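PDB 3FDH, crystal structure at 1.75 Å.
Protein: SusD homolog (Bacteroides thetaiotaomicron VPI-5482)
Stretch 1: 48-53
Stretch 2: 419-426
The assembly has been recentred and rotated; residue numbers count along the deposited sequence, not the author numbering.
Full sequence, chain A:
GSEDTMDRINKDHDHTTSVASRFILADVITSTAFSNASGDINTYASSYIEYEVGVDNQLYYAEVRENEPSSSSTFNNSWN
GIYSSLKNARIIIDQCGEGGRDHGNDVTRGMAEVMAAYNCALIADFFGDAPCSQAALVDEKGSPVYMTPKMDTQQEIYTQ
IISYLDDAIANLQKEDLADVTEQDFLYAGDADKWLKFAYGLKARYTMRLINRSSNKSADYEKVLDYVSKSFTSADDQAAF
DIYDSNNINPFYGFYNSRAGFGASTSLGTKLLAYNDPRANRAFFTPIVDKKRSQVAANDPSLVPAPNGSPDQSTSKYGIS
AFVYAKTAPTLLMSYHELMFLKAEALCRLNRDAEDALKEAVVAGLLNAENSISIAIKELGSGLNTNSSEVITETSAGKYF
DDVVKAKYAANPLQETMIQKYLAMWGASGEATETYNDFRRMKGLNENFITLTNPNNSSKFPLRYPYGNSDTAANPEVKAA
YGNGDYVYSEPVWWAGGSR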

ATOM      1  N   TYR A  48       3.247  11.596  -2.440  1.00 29.28           N
ATOM      2  CA  TYR A  48       2.074  12.363  -2.030  1.00 28.55           C
ATOM      3  C   TYR A  48       1.906  12.466  -0.508  1.00 28.46           C
ATOM      4  O   TYR A  48       1.550  13.538  -0.001  1.00 30.30           O
ATOM      5  N   ILE A  49       2.164  11.380   0.218  1.00 29.14           N
ATOM      6  CA  ILE A  49       2.026  11.353   1.693  1.00 28.76           C
ATOM      7  C   ILE A  49       3.356  11.399   2.427  1.00 28.40           C
ATOM      8  O   ILE A  49       3.493  11.079   3.603  1.00 31.47           O
ATOM      9  N   GLU A  50       4.349  11.793   1.642  1.00 28.58           N
ATOM     10  CA  GLU A  50       5.647  12.208   2.162  1.00 26.93           C
ATOM     11  C   GLU A  50       6.494  11.207   2.904  1.00 28.32           C
ATOM     12  O   GLU A  50       7.250  11.548   3.823  1.00 28.04           O
ATOM     13  N   TYR A  51       6.403   9.968   2.447  1.00 28.20           N
ATOM     14  CA  TYR A  51       7.327   8.897   2.918  1.00 26.24           C
ATOM     15  C   TYR A  51       8.710   9.075   2.263  1.00 25.94           C
ATOM     16  O   TYR A  51       9.783   8.670   2.785  1.00 30.47           O
ATOM     17  N   GLU A  52       8.632   9.663   1.078  1.00 28.50           N
ATOM     18  CA  GLU A  52       9.766   9.970   0.207  1.00 26.99           C
ATOM     19  C   GLU A  52       9.531  11.229  -0.534  1.00 28.18           C
ATOM     20  O   GLU A  52       8.385  11.684  -0.662  1.00 27.25           O
ATOM     21  N   VAL A  53      10.627  11.735  -1.085  1.00 28.63           N
ATOM     22  CA  VAL A  53      10.594  12.939  -1.916  1.00 28.39           C
ATOM     23  C   VAL A  53      11.004  12.600  -3.328  1.00 28.47           C
ATOM     24  O   VAL A  53      12.007  11.940  -3.578  1.00 28.05           O
ATOM     25  N   GLN A 419       1.005   6.250  14.235  1.00 29.29           N
ATOM     26  CA  GLN A 419       1.786   5.033  14.295  1.00 28.56           C
ATOM     27  C   GLN A 419       1.565   4.146  13.073  1.00 29.22           C
ATOM     28  O   GLN A 419       2.509   3.525  12.571  1.00 31.12           O
ATOM     29  N   LYS A 420       0.342   4.128  12.545  1.00 28.45           N
ATOM     30  CA  LYS A 420       0.049   3.323  11.374  1.00 28.11           C
ATOM     31  C   LYS A 420       0.878   3.902  10.251  1.00 27.47           C
ATOM     32  O   LYS A 420       1.530   3.206   9.508  1.00 25.95           O
ATOM     33  N   TYR A 421       0.792   5.215  10.131  1.00 29.03           N
ATOM     34  CA  TYR A 421       1.569   5.998   9.145  1.00 30.44           C
ATOM     35  C   TYR A 421       3.069   5.706   9.202  1.00 30.22           C
ATOM     36  O   TYR A 421       3.655   5.328   8.181  1.00 30.08           O
ATOM     37  N   LEU A 422       3.669   5.704  10.402  1.00 28.51           N
ATOM     38  CA  LEU A 422       5.103   5.453  10.544  1.00 29.42           C
ATOM     39  C   LEU A 422       5.497   4.002  10.253  1.00 28.90           C
ATOM     40  O   LEU A 422       6.572   3.739   9.696  1.00 28.15           O
ATOM     41  N   ALA A 423       4.614   3.070  10.611  1.00 27.38           N
ATOM     42  CA  ALA A 423       4.848   1.629  10.345  1.00 26.41           C
ATOM     43  C   ALA A 423       4.840   1.230   8.882  1.00 27.85           C
ATOM     44  O   ALA A 423       5.497   0.302   8.454  1.00 26.99           O
HETATM   45  N   MSE A 424       4.060   1.971   8.129  1.00 27.08           N
HETATM   46  CA  MSE A 424       3.742   1.661   6.718  1.00 28.25           C
HETATM   47  C   MSE A 424       4.671   2.336   5.687  1.00 29.25           C
HETATM   48  O   MSE A 424       4.575   2.176   4.479  1.00 26.71           O
ATOM     49  N   TRP A 425       5.682   2.959   6.260  1.00 30.00           N
ATOM     50  CA  TRP A 425       6.852   3.486   5.521  1.00 28.95           C
ATOM     51  C   TRP A 425       7.829   2.321   5.369  1.00 27.61           C
ATOM     52  O   TRP A 425       8.189   1.658   6.323  1.00 29.14           O
ATOM     53  N   GLY A 426       8.276   2.111   4.159  1.00 28.59           N
ATOM     54  CA  GLY A 426       9.211   1.063   3.822  1.00 25.71           C
ATOM     55  C   GLY A 426       9.349   0.709   2.356  1.00 26.75           C
ATOM     56  O   GLY A 426       9.025   1.525   1.463  1.00 27.77           O
TER

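Packing of residues 419-426, the end of a helix and the turn after it, against residues 48-53, largely loop running into a strand. The helical residue Gln 419 makes no contact. Lys 420, extended with all four chi angles t, leads its amino end away from the other stretch.

The CA-to-CB bond of Tyr 421 (chi1 t, chi2 -90°) points sideways, but the ring end comes nearer the other stretch, so that OH donates a hydrogen bond to Ile 49 O (2.6 Å), satisfying a carbonyl just past the end of a helix. Ile 49 (p, p) adds a loose apolar contact, its CB 4.4 Å from Tyr 421 CE2. Over one face of the Tyr 421 ring lies Tyr 51, CE1 to Tyr 421 CZ 3.6 Å; the two rings meet obliquely, planes at 37°. A second hydrogen bond runs the other way between the stretches: Tyr 51 (chi1 m), which has the most surface covered in this contact, donates from OH to Tyr 421 O in a very short hydrogen bond of 2.5 Å. That carbonyl also receives a weak bond from Met 424 N within the turn. Leu 422 and Ala 423 point away and make no contact.

Met 424, a selenomethionine (m, t, p), touches the same hydroxyl through its CB, 3.3 Å from Tyr 51 OH, while its selenium end leads away. Trp 425 (chi1 t, chi2 48°) sets CB over one face of the Tyr 51 ring, a CH-pi contact 3.8 Å from CB to the ring centroid. Its indole NE1 donates to Glu 52 OE2 (3.3 Å), where the m, m rotamer of Glu 52 brings the carboxylate to the indole edge; Tyr 51 O also lies 3.2 Å from Trp 425 NE1. Gly 426 has no side chain, but water 1 links its backbone to the acid, donating to Gly 426 O (2.9 Å) and to Glu 52 OE2 (2.7 Å).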

ATOM      1  CB  TYR A  48       0.805  11.876  -2.706  1.00 28.31           C
ATOM      2  CG  TYR A  48       0.809  11.882  -4.203  1.00 30.93           C
ATOM      3  CD1 TYR A  48       1.587  12.775  -4.918  1.00 28.84           C
ATOM      4  CD2 TYR A  48      -0.085  11.087  -4.910  1.00 29.77           C
ATOM      5  CE1 TYR A  48       1.516  12.822  -6.287  1.00 28.05           C
ATOM      6  CE2 TYR A  48      -0.145  11.121  -6.275  1.00 30.39           C
ATOM      7  CZ  TYR A  48       0.641  12.017  -6.967  1.00 32.62           C
ATOM      8  OH  TYR A  48       0.569  12.105  -8.359  1.00 26.32           O
ATOM      9  CB  ILE A  49       1.038  10.285   2.226  1.00 30.06           C
ATOM     10  CG1 ILE A  49       1.262   8.912   1.622  1.00 30.66           C
ATOM     11  CG2 ILE A  49      -0.384  10.766   1.857  1.00 25.52           C
ATOM     12  CD1 ILE A  49       2.549   8.289   1.949  1.00 28.04           C
ATOM     13  CB  GLU A  50       5.493  13.524   2.938  1.00 26.84           C
ATOM     14  CG  GLU A  50       4.929  14.676   2.072  1.00 26.81           C
ATOM     15  CD  GLU A  50       4.851  16.012   2.769  1.00 29.92           C
ATOM     16  OE1 GLU A  50       5.331  16.167   3.902  1.00 31.46           O
ATOM     17  OE2 GLU A  50       4.257  16.930   2.168  1.00 28.57           O
ATOM     18  CB  TYR A  51       6.804   7.555   2.481  1.00 25.73           C
ATOM     19  CG  TYR A  51       5.769   6.925   3.375  1.00 28.81           C
ATOM     20  CD1 TYR A  51       5.659   7.287   4.735  1.00 25.59           C
ATOM     21  CD2 TYR A  51       4.946   5.897   2.893  1.00 28.68           C
ATOM     22  CE1 TYR A  51       4.739   6.652   5.575  1.00 29.04           C
ATOM     23  CE2 TYR A  51       4.035   5.267   3.712  1.00 28.28           C
ATOM     24  CZ  TYR A  51       3.946   5.604   5.050  1.00 25.01           C
ATOM     25  OH  TYR A  51       3.012   4.953   5.836  1.00 25.79           O
ATOM     26  CB  GLU A  52      10.051   8.830  -0.806  1.00 29.17           C
ATOM     27  CG  GLU A  52      10.231   7.422  -0.208  1.00 28.74           C
ATOM     28  CD  GLU A  52      11.445   7.186   0.656  1.00 32.82           C
ATOM     29  OE1 GLU A  52      12.405   7.990   0.614  1.00 33.92           O
ATOM     30  OE2 GLU A  52      11.463   6.128   1.348  1.00 29.88           O
ATOM     31  CB  VAL A  53      11.501  14.068  -1.345  1.00 29.18           C
ATOM     32  CG1 VAL A  53      11.386  15.336  -2.177  1.00 25.77           C
ATOM     33  CG2 VAL A  53      11.123  14.370   0.110  1.00 29.93           C
ATOM     34  CB  GLN A 419       1.573   4.257  15.633  1.00 28.84           C
ATOM     35  CG  GLN A 419       2.165   4.980  16.866  1.00 30.31           C
ATOM     36  CD  GLN A 419       3.678   5.272  16.736  1.00 27.22           C
ATOM     37  OE1 GLN A 419       4.450   4.437  16.253  1.00 28.64           O
ATOM     38  NE2 GLN A 419       4.096   6.452  17.181  1.00 26.21           N
ATOM     39  CB  LYS A 420      -1.461   3.355  11.042  1.00 27.35           C
ATOM     40  CG  LYS A 420      -1.871   2.438   9.933  1.00 26.05           C
ATOM     41  CD  LYS A 420      -3.364   2.432   9.672  1.00 25.79           C
ATOM     42  CE  LYS A 420      -3.817   1.258   8.812  1.00 24.35           C
ATOM     43  NZ  LYS A 420      -5.204   1.540   8.198  1.00 27.23           N
ATOM     44  CB  TYR A 421       1.259   7.505   9.234  1.00 30.87           C
ATOM     45  CG  TYR A 421       2.139   8.343   8.337  1.00 26.22           C
ATOM     46  CD1 TYR A 421       3.347   8.847   8.813  1.00 24.61           C
ATOM     47  CD2 TYR A 421       1.756   8.679   7.045  1.00 27.79           C
ATOM     48  CE1 TYR A 421       4.198   9.574   8.012  1.00 29.58           C
ATOM     49  CE2 TYR A 421       2.596   9.424   6.232  1.00 27.71           C
ATOM     50  CZ  TYR A 421       3.803   9.889   6.703  1.00 30.83           C
ATOM     51  OH  TYR A 421       4.655  10.657   5.887  1.00 28.91           O
ATOM     52  CB  LEU A 422       5.594   5.849  11.959  1.00 27.43           C
ATOM     53  CG  LEU A 422       5.478   7.366  12.196  1.00 27.57           C
ATOM     54  CD1 LEU A 422       5.895   7.640  13.656  1.00 26.95           C
ATOM     55  CD2 LEU A 422       6.373   8.165  11.236  1.00 26.91           C
ATOM     56  CB  ALA A 423       3.817   0.778  11.066  1.00 24.82           C
HETATM   57  CB  MSE A 424       2.238   1.802   6.508  1.00 29.30           C
HETATM   58  CG  MSE A 424       1.495   0.772   7.248  1.00 31.79           C
HETATM   59 SE   MSE A 424      -0.414   0.719   7.076  0.75 25.66          SE
HETATM   60  CE  MSE A 424      -0.632   0.050   5.254  1.00 34.43           C
ATOM     61  CB  TRP A 425       7.540   4.556   6.355  1.00 29.01           C
ATOM     62  CG  TRP A 425       8.815   5.059   5.819  1.00 28.79           C
ATOM     63  CD1 TRP A 425       9.055   5.464   4.535  1.00 23.51           C
ATOM     64  CD2 TRP A 425      10.015   5.318   6.549  1.00 25.54           C
ATOM     65  NE1 TRP A 425      10.339   5.928   4.393  1.00 25.61           N
ATOM     66  CE2 TRP A 425      10.966   5.820   5.616  1.00 27.92           C
ATOM     67  CE3 TRP A 425      10.399   5.166   7.905  1.00 24.83           C
ATOM     68  CZ2 TRP A 425      12.235   6.194   5.992  1.00 28.74           C
ATOM     69  CZ3 TRP A 425      11.677   5.485   8.253  1.00 28.62           C
ATOM     70  CH2 TRP A 425      12.580   6.028   7.311  1.00 27.87           C
TER
HETATM   71  O   HOH W   1       9.365   4.425   1.544  1.00 21.35           O